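Local coordinates for protein auracyanin-B-2 (Chloroflexus aurantiacus, PDB 1OV8) that carries electrons as a blue copper protein and is probably a soluble electron acceptor for the membrane-bound alternative complex III, at residues V43-V48 with G106-R111; P15-E20 with L35-N40. All blocks are in the same frame, centred on the assembly; numbering follows the deposited sequence.

Interaction 1 (V43-V48 with G106-R111); sequences VRLDFV and GSVTFR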
# COMPACT_ATOMS: atom_id res chain seq x y z
N VAL A 43 2.95 9.73 8.88
CA VAL A 43 4.09 9.06 8.26
C VAL A 43 4.04 9.18 6.74
O VAL A 43 2.95 9.17 6.17
CB VAL A 43 4.11 7.56 8.55
CG1 VAL A 43 5.23 6.84 7.70
CG2 VAL A 43 4.33 7.25 10.03
N ARG A 44 5.20 9.28 6.11
CA ARG A 44 5.27 9.28 4.68
C ARG A 44 5.91 8.01 4.25
O ARG A 44 7.08 7.75 4.57
CB ARG A 44 6.04 10.50 4.09
CG ARG A 44 5.78 10.66 2.58
CD ARG A 44 6.74 11.64 1.92
NE ARG A 44 8.11 11.14 1.90
CZ ARG A 44 9.15 11.87 2.33
NH1 ARG A 44 8.95 13.10 2.79
NH2 ARG A 44 10.37 11.36 2.28
N LEU A 45 5.17 7.24 3.50
CA LEU A 45 5.70 6.00 2.98
C LEU A 45 6.17 6.20 1.55
O LEU A 45 5.40 6.66 0.70
CB LEU A 45 4.68 4.89 3.04
CG LEU A 45 5.25 3.66 2.36
CD1 LEU A 45 5.49 2.55 3.36
CD2 LEU A 45 4.34 3.19 1.23
N ASP A 46 7.41 5.89 1.27
CA ASP A 46 7.94 6.06 -0.09
C ASP A 46 8.08 4.68 -0.73
O ASP A 46 8.90 3.88 -0.31
CB ASP A 46 9.32 6.74 -0.04
CG ASP A 46 9.24 8.10 0.59
OD1 ASP A 46 8.18 8.75 0.46
OD2 ASP A 46 10.23 8.52 1.22
N PHE A 47 7.27 4.41 -1.74
CA PHE A 47 7.34 3.11 -2.44
C PHE A 47 8.17 3.25 -3.72
O PHE A 47 7.79 3.98 -4.62
CB PHE A 47 5.93 2.62 -2.78
CG PHE A 47 5.89 1.23 -3.43
CD1 PHE A 47 6.82 0.27 -3.09
CD2 PHE A 47 4.94 0.93 -4.39
CE1 PHE A 47 6.81 -1.00 -3.70
CE2 PHE A 47 4.91 -0.36 -5.01
CZ PHE A 47 5.84 -1.30 -4.65
N VAL A 48 9.32 2.58 -3.77
CA VAL A 48 10.18 2.63 -4.94
C VAL A 48 10.00 1.34 -5.77
O VAL A 48 10.36 0.25 -5.31
CB VAL A 48 11.63 2.72 -4.53
CG1 VAL A 48 12.55 2.79 -5.79
CG2 VAL A 48 11.85 3.95 -3.64
N GLY A 106 6.48 6.45 -5.83
CA GLY A 106 5.36 7.25 -5.39
C GLY A 106 5.20 7.14 -3.87
O GLY A 106 5.61 6.14 -3.26
N SER A 107 4.59 8.15 -3.28
CA SER A 107 4.44 8.14 -1.84
C SER A 107 2.99 8.33 -1.43
O SER A 107 2.14 8.70 -2.23
CB SER A 107 5.25 9.32 -1.24
OG SER A 107 6.62 9.33 -1.66
N VAL A 108 2.73 8.09 -0.15
CA VAL A 108 1.44 8.40 0.44
C VAL A 108 1.74 8.87 1.88
O VAL A 108 2.60 8.32 2.56
CB VAL A 108 0.41 7.22 0.41
CG1 VAL A 108 0.92 5.96 1.14
CG2 VAL A 108 -0.91 7.65 0.98
N THR A 109 1.07 9.94 2.29
CA THR A 109 1.32 10.49 3.62
C THR A 109 0.02 10.30 4.38
O THR A 109 -1.03 10.79 3.94
CB THR A 109 1.62 11.96 3.50
OG1 THR A 109 2.90 12.15 2.84
CG2 THR A 109 1.80 12.60 4.90
N PHE A 110 0.10 9.62 5.52
CA PHE A 110 -1.11 9.27 6.26
C PHE A 110 -0.87 9.15 7.76
O PHE A 110 0.25 8.94 8.22
CB PHE A 110 -1.63 7.92 5.76
CG PHE A 110 -0.70 6.77 6.04
CD1 PHE A 110 0.43 6.56 5.27
CD2 PHE A 110 -0.96 5.88 7.08
CE1 PHE A 110 1.27 5.53 5.54
CE2 PHE A 110 -0.13 4.86 7.37
CZ PHE A 110 1.00 4.66 6.59
N ARG A 111 -1.95 9.30 8.53
CA ARG A 111 -1.84 9.02 9.97
C ARG A 111 -2.04 7.54 10.24
O ARG A 111 -3.04 6.93 9.79
CB ARG A 111 -2.85 9.86 10.74
CG ARG A 111 -2.82 9.66 12.25
CD ARG A 111 -3.74 10.63 12.98
NE ARG A 111 -3.50 12.03 12.62
CZ ARG A 111 -2.55 12.79 13.16
NH1 ARG A 111 -1.73 12.28 14.08
NH2 ARG A 111 -2.40 14.06 12.78

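Interaction 2 (P15-E20 with L35-N40); sequences PAQTVE and LSLPAN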
# COMPACT_ATOMS: atom_id res chain seq x y z
N PRO A 15 5.31 14.91 7.86
CA PRO A 15 5.50 13.58 8.42
C PRO A 15 6.42 13.64 9.63
O PRO A 15 7.39 14.39 9.60
CB PRO A 15 6.21 12.81 7.30
CG PRO A 15 6.31 13.74 6.15
CD PRO A 15 6.01 15.12 6.58
N ALA A 16 6.08 12.90 10.68
CA ALA A 16 6.94 12.72 11.85
C ALA A 16 7.99 11.68 11.50
O ALA A 16 9.09 11.67 12.05
CB ALA A 16 6.12 12.23 13.03
N GLN A 17 7.64 10.80 10.57
CA GLN A 17 8.56 9.74 10.20
C GLN A 17 8.36 9.45 8.72
O GLN A 17 7.27 9.70 8.21
CB GLN A 17 8.23 8.46 10.98
CG GLN A 17 8.66 8.48 12.44
CD GLN A 17 8.61 7.11 13.09
OE1 GLN A 17 9.02 6.10 12.49
NE2 GLN A 17 8.15 7.07 14.30
N THR A 18 9.41 8.95 8.07
CA THR A 18 9.32 8.47 6.68
C THR A 18 9.86 7.05 6.63
O THR A 18 10.72 6.67 7.41
CB THR A 18 10.09 9.37 5.66
OG1 THR A 18 11.52 9.25 5.82
CG2 THR A 18 9.81 10.84 5.89
N VAL A 19 9.34 6.23 5.72
CA VAL A 19 9.86 4.88 5.62
C VAL A 19 9.86 4.47 4.14
O VAL A 19 8.93 4.78 3.42
CB VAL A 19 9.06 3.87 6.47
CG1 VAL A 19 7.58 3.94 6.13
CG2 VAL A 19 9.57 2.43 6.25
N GLU A 20 10.92 3.78 3.69
CA GLU A 20 10.95 3.36 2.31
C GLU A 20 10.62 1.90 2.15
O GLU A 20 11.06 1.07 2.93
CB GLU A 20 12.32 3.63 1.68
CG GLU A 20 12.35 3.49 0.17
CD GLU A 20 13.70 3.84 -0.41
OE1 GLU A 20 13.96 5.05 -0.67
OE2 GLU A 20 14.51 2.93 -0.61
N LEU A 35 6.72 -4.14 8.45
CA LEU A 35 6.99 -2.78 8.84
C LEU A 35 6.49 -2.57 10.27
O LEU A 35 5.59 -3.26 10.75
CB LEU A 35 6.32 -1.77 7.88
CG LEU A 35 6.80 -1.75 6.42
CD1 LEU A 35 5.98 -0.78 5.59
CD2 LEU A 35 8.29 -1.41 6.35
N SER A 36 7.07 -1.57 10.91
CA SER A 36 6.76 -1.21 12.28
C SER A 36 6.71 0.31 12.40
O SER A 36 7.67 0.97 12.07
CB SER A 36 7.87 -1.74 13.19
OG SER A 36 7.54 -1.53 14.54
N LEU A 37 5.58 0.85 12.87
CA LEU A 37 5.41 2.29 13.05
C LEU A 37 4.60 2.60 14.32
O LEU A 37 3.77 1.81 14.75
CB LEU A 37 4.67 2.90 11.85
CG LEU A 37 5.26 2.73 10.44
CD1 LEU A 37 4.28 3.24 9.43
CD2 LEU A 37 6.56 3.51 10.34
N PRO A 38 4.82 3.77 14.92
CA PRO A 38 4.04 4.18 16.08
C PRO A 38 2.61 4.55 15.68
O PRO A 38 2.37 5.04 14.56
CB PRO A 38 4.79 5.41 16.58
CG PRO A 38 5.44 5.97 15.32
CD PRO A 38 5.88 4.74 14.58
N ALA A 39 1.66 4.29 16.57
CA ALA A 39 0.27 4.64 16.29
C ALA A 39 0.00 6.12 16.24
O ALA A 39 0.75 6.92 16.79
CB ALA A 39 -0.69 3.97 17.31
N ASN A 40 -1.08 6.47 15.57
CA ASN A 40 -1.57 7.85 15.42
C ASN A 40 -0.43 8.84 15.26
O ASN A 40 -0.33 9.84 15.97
CB ASN A 40 -2.41 8.24 16.63
CG ASN A 40 -3.01 9.61 16.46
OD1 ASN A 40 -3.80 9.84 15.53
ND2 ASN A 40 -2.64 10.55 17.34
O HOH W 1 8.69 3.26 12.87

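Interaction 1 (V43-V48 with G106-R111)
Asp46 and Ser107 set their polar groups beside their own backbone nitrogens (chi1 -60° and -54°), which brings the carboxylate and the hydroxyl of this non-hydrogen-bonded pair together. Ser107 OG donates to Asp46 OD1 over 2.7 Å, meeting that oxygen on its anti side and 33° out of the carboxylate plane. The syn side belongs to Arg44, whose chain bends at chi3 to lay the guanidinium edge-on and nearly coplanar against the carboxylate: Arg44 NE bonds to Asp46 OD1 at 2.8 Å and NH2 to Asp46 OD2 at 3.0 Å. OD1 therefore accepts from two donors. An alanine in place of Asp46 would probably leave the Arg44 guanidinium without its neighbouring counter-charge and the Ser107 hydroxyl without its acceptor. Farther along, the aliphatic part of Arg44 crosses Thr109, CG lying 3.3 Å from OG1, a use of arginine's long chain that suits a partly exposed face.

The opposite face is apolar. Leu45 CB packs on Val108 CG1 and, 4.3 Å away, on CE1 at the edge of the Phe110 ring, while the Phe47 side chain lies about 4 Å from those of the copper ligands His57 and Met132. Six backbone hydrogen bonds, such as Phe47 N to Gly106 O at 2.8 Å, join the strands. An antiparallel pair with one polar and one apolar face is characteristic of a β-sandwich, here the cupredoxin fold of the plastocyanin/azurin family.

Interaction 2 (P15-E20 with L35-N40)
Val19 and Leu35 make the closest apolar contact between the two strands, with Val19 CG2 4.0 Å from Leu35 CD2 where the side chains cross at a slant. Val19 holds CG2 anti to its backbone N and CG1 between the N and the carbonyl carbon (chi1 54°), so its two methyls divide the work: CG2 takes Leu35, and CG1 lies 4.4 Å from Leu37 CD2. These methyls form the close-packed part of the contact. A β-branched valine suits this place because it offers two methyls close to its strand, while the longer leucines reach across from the other side. Leu35 and Leu37 also rest on Leu136 of strand 133-139, which ties this apolar patch to the neighbouring strand.

The Gln17 end is the looser, wetter side. The Gln17 chain, extended beyond CG, carries its amide to the Pro38 ring, where NE2 lies near CG and CD; the approach is unusually short and doubtful in detail, and a ring carbon offers the amide no acceptor. The other end of the amide is served by water: one molecule donates both to Gln17 OE1, at 2.9 Å, and to Ser36 O, at 2.6 Å. A glutamine fits here, since its aliphatic stem spans the distance between the strands while its oxygen takes the water.

The strand axes lie 9.5 Å apart and run antiparallel at 173°, too far for direct backbone pairing. Side chains and a bridging water therefore close this margin between strands 17-22 and 34-38, which belong to the two different sheets of the cupredoxin β-sandwich.

Strand 42-49 joins the two interactions: it pairs with 106-111 in interaction 1, and its other edge bonds to the 15-20 segment of interaction 2. Val19 makes the backbone link, with its N probably bonded to Arg44 O and its O to Asp46 N, each at 2.9 Å. Strand 42-49 follows 35-40 in the chain after a single residue, so the sheet margin and the strand pair follow one another in sequence, their centres about 9 Å apart. Their relation to the metal differs. The Phe47 side chain of interaction 1 comes within about 6 Å of the copper, whereas in interaction 2 the Leu35 side chain stays about 11 Å from that of the ligand Met132.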